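Local coordinates for macrolide export ATP-binding/permease protein macB (Actinobacillus actinomycetemcomitans, PDB 3FTJ) that serves as the ATP-driven inner-membrane transporter of the tripartite MacAB-TdeA efflux system, which confers resistance to macrolides, at residues R30-T42 / T168-I180. Numbering follows the deposited sequence.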
loop_
_atom_site.group_PDB
_atom_site.type_symbol
_atom_site.label_atom_id
_atom_site.label_comp_id
_atom_site.label_asym_id
_atom_site.label_seq_id
_atom_site.Cartn_x
_atom_site.Cartn_y
_atom_site.Cartn_z
ATOM N N ARG A 30 -14.102 -2.249 -8.923
ATOM C CA ARG A 30 -12.773 -2.066 -8.335
ATOM C C ARG A 30 -11.836 -1.284 -9.252
ATOM O O ARG A 30 -10.826 -0.740 -8.799
ATOM C CB ARG A 30 -12.136 -3.412 -7.939
ATOM C CG ARG A 30 -12.730 -4.054 -6.674
ATOM C CD ARG A 30 -11.909 -5.246 -6.172
ATOM N NE ARG A 30 -10.792 -4.845 -5.313
ATOM C CZ ARG A 30 -9.502 -5.015 -5.604
ATOM N NH1 ARG A 30 -9.129 -5.595 -6.743
ATOM N NH2 ARG A 30 -8.573 -4.609 -4.747
ATOM N N HIS A 31 -12.174 -1.227 -10.537
ATOM C CA HIS A 31 -11.363 -0.494 -11.505
ATOM C C HIS A 31 -11.542 1.022 -11.388
ATOM O O HIS A 31 -10.619 1.779 -11.674
ATOM C CB HIS A 31 -11.687 -0.944 -12.930
ATOM C CG HIS A 31 -11.091 -2.266 -13.299
ATOM N ND1 HIS A 31 -11.704 -3.470 -13.008
ATOM C CD2 HIS A 31 -9.946 -2.580 -13.951
ATOM C CE1 HIS A 31 -10.962 -4.463 -13.464
ATOM N NE2 HIS A 31 -9.888 -3.950 -14.038
ATOM N N ILE A 32 -12.724 1.460 -10.969
ATOM C CA ILE A 32 -13.001 2.886 -10.866
ATOM C C ILE A 32 -12.290 3.484 -9.662
ATOM O O ILE A 32 -12.584 3.127 -8.524
ATOM C CB ILE A 32 -14.503 3.157 -10.699
ATOM C CG1 ILE A 32 -15.323 2.217 -11.584
ATOM C CG2 ILE A 32 -14.807 4.628 -10.976
ATOM C CD1 ILE A 32 -15.245 2.556 -13.044
ATOM N N GLN A 33 -11.365 4.406 -9.906
ATOM C CA GLN A 33 -10.601 5.004 -8.817
ATOM C C GLN A 33 -11.263 6.255 -8.248
ATOM O O GLN A 33 -11.229 7.308 -8.877
ATOM C CB GLN A 33 -9.212 5.392 -9.303
ATOM C CG GLN A 33 -8.217 4.284 -9.302
ATOM C CD GLN A 33 -6.803 4.802 -9.458
ATOM O OE1 GLN A 33 -6.524 5.660 -10.312
ATOM N NE2 GLN A 33 -5.899 4.281 -8.639
ATOM N N ASN A 34 -11.836 6.152 -7.051
ATOM C CA ASN A 34 -12.431 7.316 -6.407
ATOM C C ASN A 34 -11.705 7.732 -5.141
ATOM O O ASN A 34 -11.857 8.863 -4.671
ATOM C CB ASN A 34 -13.920 7.098 -6.153
ATOM C CG ASN A 34 -14.755 7.356 -7.385
ATOM O OD1 ASN A 34 -15.623 6.562 -7.743
ATOM N ND2 ASN A 34 -14.492 8.476 -8.046
ATOM N N LEU A 35 -10.896 6.830 -4.595
ATOM C CA LEU A 35 -10.042 7.198 -3.470
ATOM C C LEU A 35 -8.998 8.211 -3.945
ATOM O O LEU A 35 -8.397 8.029 -5.002
ATOM C CB LEU A 35 -9.362 5.956 -2.883
ATOM C CG LEU A 35 -10.313 4.985 -2.169
ATOM C CD1 LEU A 35 -9.614 3.688 -1.790
ATOM C CD2 LEU A 35 -10.917 5.656 -0.930
ATOM N N LYS A 36 -8.792 9.269 -3.164
ATOM C CA LYS A 36 -7.849 10.333 -3.509
ATOM C C LYS A 36 -6.889 10.603 -2.373
ATOM O O LYS A 36 -7.185 10.330 -1.212
ATOM C CB LYS A 36 -8.578 11.649 -3.802
ATOM C CG LYS A 36 -9.851 11.537 -4.587
ATOM C CD LYS A 36 -10.496 12.894 -4.689
ATOM C CE LYS A 36 -11.780 12.864 -5.500
ATOM N NZ LYS A 36 -12.266 14.264 -5.827
ATOM N N ILE A 37 -5.751 11.189 -2.711
ATOM C CA ILE A 37 -4.778 11.618 -1.711
ATOM C C ILE A 37 -5.402 12.585 -0.700
ATOM O O ILE A 37 -5.065 12.551 0.485
ATOM C CB ILE A 37 -3.541 12.257 -2.377
ATOM C CG1 ILE A 37 -2.747 11.186 -3.125
ATOM C CG2 ILE A 37 -2.662 12.943 -1.341
ATOM C CD1 ILE A 37 -2.304 10.030 -2.248
ATOM N N SER A 38 -6.327 13.427 -1.155
ATOM C CA SER A 38 -6.997 14.363 -0.245
ATOM C C SER A 38 -7.888 13.631 0.767
ATOM O O SER A 38 -8.013 14.068 1.913
ATOM C CB SER A 38 -7.816 15.400 -1.012
ATOM O OG SER A 38 -8.783 14.787 -1.843
ATOM N N ASP A 39 -8.514 12.536 0.334
ATOM C CA ASP A 39 -9.187 11.633 1.251
ATOM C C ASP A 39 -8.200 11.186 2.339
ATOM O O ASP A 39 -8.502 11.281 3.532
ATOM C CB ASP A 39 -9.722 10.399 0.519
ATOM C CG ASP A 39 -10.834 10.722 -0.470
ATOM O OD1 ASP A 39 -11.437 11.816 -0.395
ATOM O OD2 ASP A 39 -11.107 9.858 -1.330
ATOM N N ALA A 40 -7.023 10.710 1.924
ATOM C CA ALA A 40 -6.000 10.257 2.861
ATOM C C ALA A 40 -5.542 11.374 3.801
ATOM O O ALA A 40 -5.274 11.134 4.976
ATOM C CB ALA A 40 -4.799 9.666 2.114
ATOM N N ASN A 41 -5.456 12.591 3.281
ATOM C CA ASN A 41 -5.064 13.726 4.105
ATOM C C ASN A 41 -6.088 13.977 5.210
ATOM O O ASN A 41 -5.737 14.146 6.372
ATOM C CB ASN A 41 -4.890 14.973 3.238
ATOM C CG ASN A 41 -4.306 16.145 4.010
ATOM O OD1 ASN A 41 -4.942 17.192 4.142
ATOM N ND2 ASN A 41 -3.099 15.968 4.539
ATOM N N THR A 42 -7.364 13.991 4.847
ATOM C CA THR A 42 -8.421 14.198 5.829
ATOM C C THR A 42 -8.450 13.097 6.886
ATOM O O THR A 42 -8.645 13.365 8.077
ATOM C CB THR A 42 -9.772 14.307 5.144
ATOM O OG1 THR A 42 -9.738 15.425 4.252
ATOM C CG2 THR A 42 -10.884 14.512 6.175
ATOM N N THR A 168 1.824 7.506 -13.033
ATOM C CA THR A 168 0.415 7.315 -13.358
ATOM C C THR A 168 -0.300 8.619 -13.659
ATOM O O THR A 168 -1.267 8.635 -14.419
ATOM C CB THR A 168 -0.341 6.619 -12.206
ATOM O OG1 THR A 168 -0.564 7.558 -11.147
ATOM C CG2 THR A 168 0.458 5.432 -11.682
ATOM N N GLY A 169 0.170 9.706 -13.057
ATOM C CA GLY A 169 -0.536 10.976 -13.103
ATOM C C GLY A 169 -1.701 11.004 -12.121
ATOM O O GLY A 169 -2.101 9.966 -11.596
ATOM N N GLY A 170 -2.237 12.191 -11.861
ATOM C CA GLY A 170 -3.421 12.319 -11.032
ATOM C C GLY A 170 -3.144 12.283 -9.537
ATOM O O GLY A 170 -1.993 12.307 -9.113
ATOM N N SER A 171 -4.207 12.234 -8.742
ATOM C CA SER A 171 -4.086 12.107 -7.291
ATOM C C SER A 171 -4.968 10.975 -6.764
ATOM O O SER A 171 -5.204 10.876 -5.561
ATOM C CB SER A 171 -4.459 13.424 -6.590
ATOM O OG SER A 171 -5.861 13.644 -6.630
ATOM N N ARG A 172 -5.457 10.131 -7.667
ATOM C CA ARG A 172 -6.325 9.021 -7.283
ATOM C C ARG A 172 -5.550 7.733 -7.068
ATOM O O ARG A 172 -4.532 7.502 -7.711
ATOM C CB ARG A 172 -7.430 8.830 -8.317
ATOM C CG ARG A 172 -8.506 9.869 -8.163
ATOM C CD ARG A 172 -9.278 10.102 -9.433
ATOM N NE ARG A 172 -10.098 11.300 -9.308
ATOM C CZ ARG A 172 -11.395 11.290 -9.021
ATOM N NH1 ARG A 172 -12.027 10.134 -8.843
ATOM N NH2 ARG A 172 -12.064 12.434 -8.922
ATOM N N ILE A 173 -6.046 6.892 -6.159
ATOM C CA ILE A 173 -5.290 5.731 -5.705
ATOM C C ILE A 173 -6.133 4.465 -5.574
ATOM O O ILE A 173 -7.359 4.517 -5.631
ATOM C CB ILE A 173 -4.617 6.030 -4.358
ATOM C CG1 ILE A 173 -5.680 6.473 -3.343
ATOM C CG2 ILE A 173 -3.532 7.077 -4.525
ATOM C CD1 ILE A 173 -5.115 6.964 -2.049
ATOM N N GLY A 174 -5.460 3.336 -5.391
ATOM C CA GLY A 174 -6.112 2.042 -5.364
ATOM C C GLY A 174 -6.663 1.675 -4.002
ATOM O O GLY A 174 -7.707 1.018 -3.904
ATOM N N SER A 175 -5.963 2.103 -2.952
ATOM C CA SER A 175 -6.409 1.873 -1.581
ATOM C C SER A 175 -5.691 2.769 -0.565
ATOM O O SER A 175 -4.705 3.437 -0.879
ATOM C CB SER A 175 -6.222 0.400 -1.197
ATOM O OG SER A 175 -4.848 0.045 -1.144
ATOM N N ILE A 176 -6.204 2.763 0.658
ATOM C CA ILE A 176 -5.632 3.501 1.770
ATOM C C ILE A 176 -5.634 2.600 2.992
ATOM O O ILE A 176 -6.686 2.111 3.410
ATOM C CB ILE A 176 -6.497 4.743 2.120
ATOM C CG1 ILE A 176 -6.549 5.723 0.946
ATOM C CG2 ILE A 176 -5.975 5.429 3.371
ATOM C CD1 ILE A 176 -7.665 6.758 1.066
ATOM N N THR A 177 -4.471 2.366 3.574
ATOM C CA THR A 177 -4.434 1.620 4.822
ATOM C C THR A 177 -4.264 2.584 5.991
ATOM O O THR A 177 -3.369 3.429 5.978
ATOM C CB THR A 177 -3.321 0.565 4.834
ATOM O OG1 THR A 177 -3.504 -0.335 3.731
ATOM C CG2 THR A 177 -3.354 -0.223 6.138
ATOM N N VAL A 178 -5.141 2.463 6.986
ATOM C CA VAL A 178 -5.090 3.310 8.169
ATOM C C VAL A 178 -4.695 2.469 9.378
ATOM O O VAL A 178 -5.094 1.310 9.497
ATOM C CB VAL A 178 -6.449 4.014 8.457
ATOM C CG1 VAL A 178 -6.960 4.760 7.230
ATOM C CG2 VAL A 178 -7.479 3.021 8.928
ATOM N N LYS A 179 -3.891 3.052 10.260
ATOM C CA LYS A 179 -3.571 2.419 11.529
ATOM C C LYS A 179 -4.444 3.090 12.568
ATOM O O LYS A 179 -4.404 4.311 12.729
ATOM C CB LYS A 179 -2.099 2.613 11.878
ATOM C CG LYS A 179 -1.459 1.447 12.628
ATOM C CD LYS A 179 -1.949 1.339 14.064
ATOM C CE LYS A 179 -1.097 0.343 14.850
ATOM N NZ LYS A 179 -1.489 0.237 16.287
ATOM N N ILE A 180 -5.247 2.281 13.251
ATOM C CA ILE A 180 -6.200 2.771 14.239
ATOM C C ILE A 180 -5.507 3.056 15.576
ATOM O O ILE A 180 -4.594 2.330 15.977
ATOM C CB ILE A 180 -7.340 1.741 14.428
ATOM C CG1 ILE A 180 -8.297 1.794 13.242
ATOM C CG2 ILE A 180 -8.110 1.996 15.691
ATOM C CD1 ILE A 180 -8.863 3.172 12.988
HETATM O O HOH W 1 -6.419 14.383 -4.105
#
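The guanidinium of Arg172 has the CE end of Lys36 over one face and the backbone carbonyl of Gln33 at its edge. There NH1 donates to Gln33 O at 2.9 Å, in the guanidinium plane and on a lone pair of the carbonyl. Lys36 runs alongside Arg172 and points the same way, its NZ 3.6 Å from NH2 of Arg172, a closeness of like charges that probably costs something. The Gln33 side chain passes Arg172 in the opposite direction, its amide turned 50° from the guanidinium, and lays NE2 against the backbone of Ile173.

The backbones of Lys36 and Arg172 make a single beta bridge. The backbone hydrogen bonds Ile173 N to Leu35 O and Ile37 N to Ser171 O, both 2.9 Å, flank it. A water accepts from Ser38 N and also bonds Ser171 OG.

Apolar packing continues from Leu35 and Ile173 to Ile176 and Ala40. CG1 of Ile173, set between backbone N and carbonyl carbon (chi1 56°), meets Leu35 CB at 3.7 Å, and CD1 of Ile176 fits between Leu35 CD2 and Ala40 CB.

Lys36 is the N-cap of helix 37-44; its N-H donates to Asp39 OD2, as in one half of a capping box, and His201 also binds this oxygen. The bridge thus ties the loop before strand 175-180 to the segment leading into helix 37-44, and Ile176 seats that helix on the strand, which lies between strands 15-20 and 49-64 in the mixed sheet of the MacB-like periplasmic core domain.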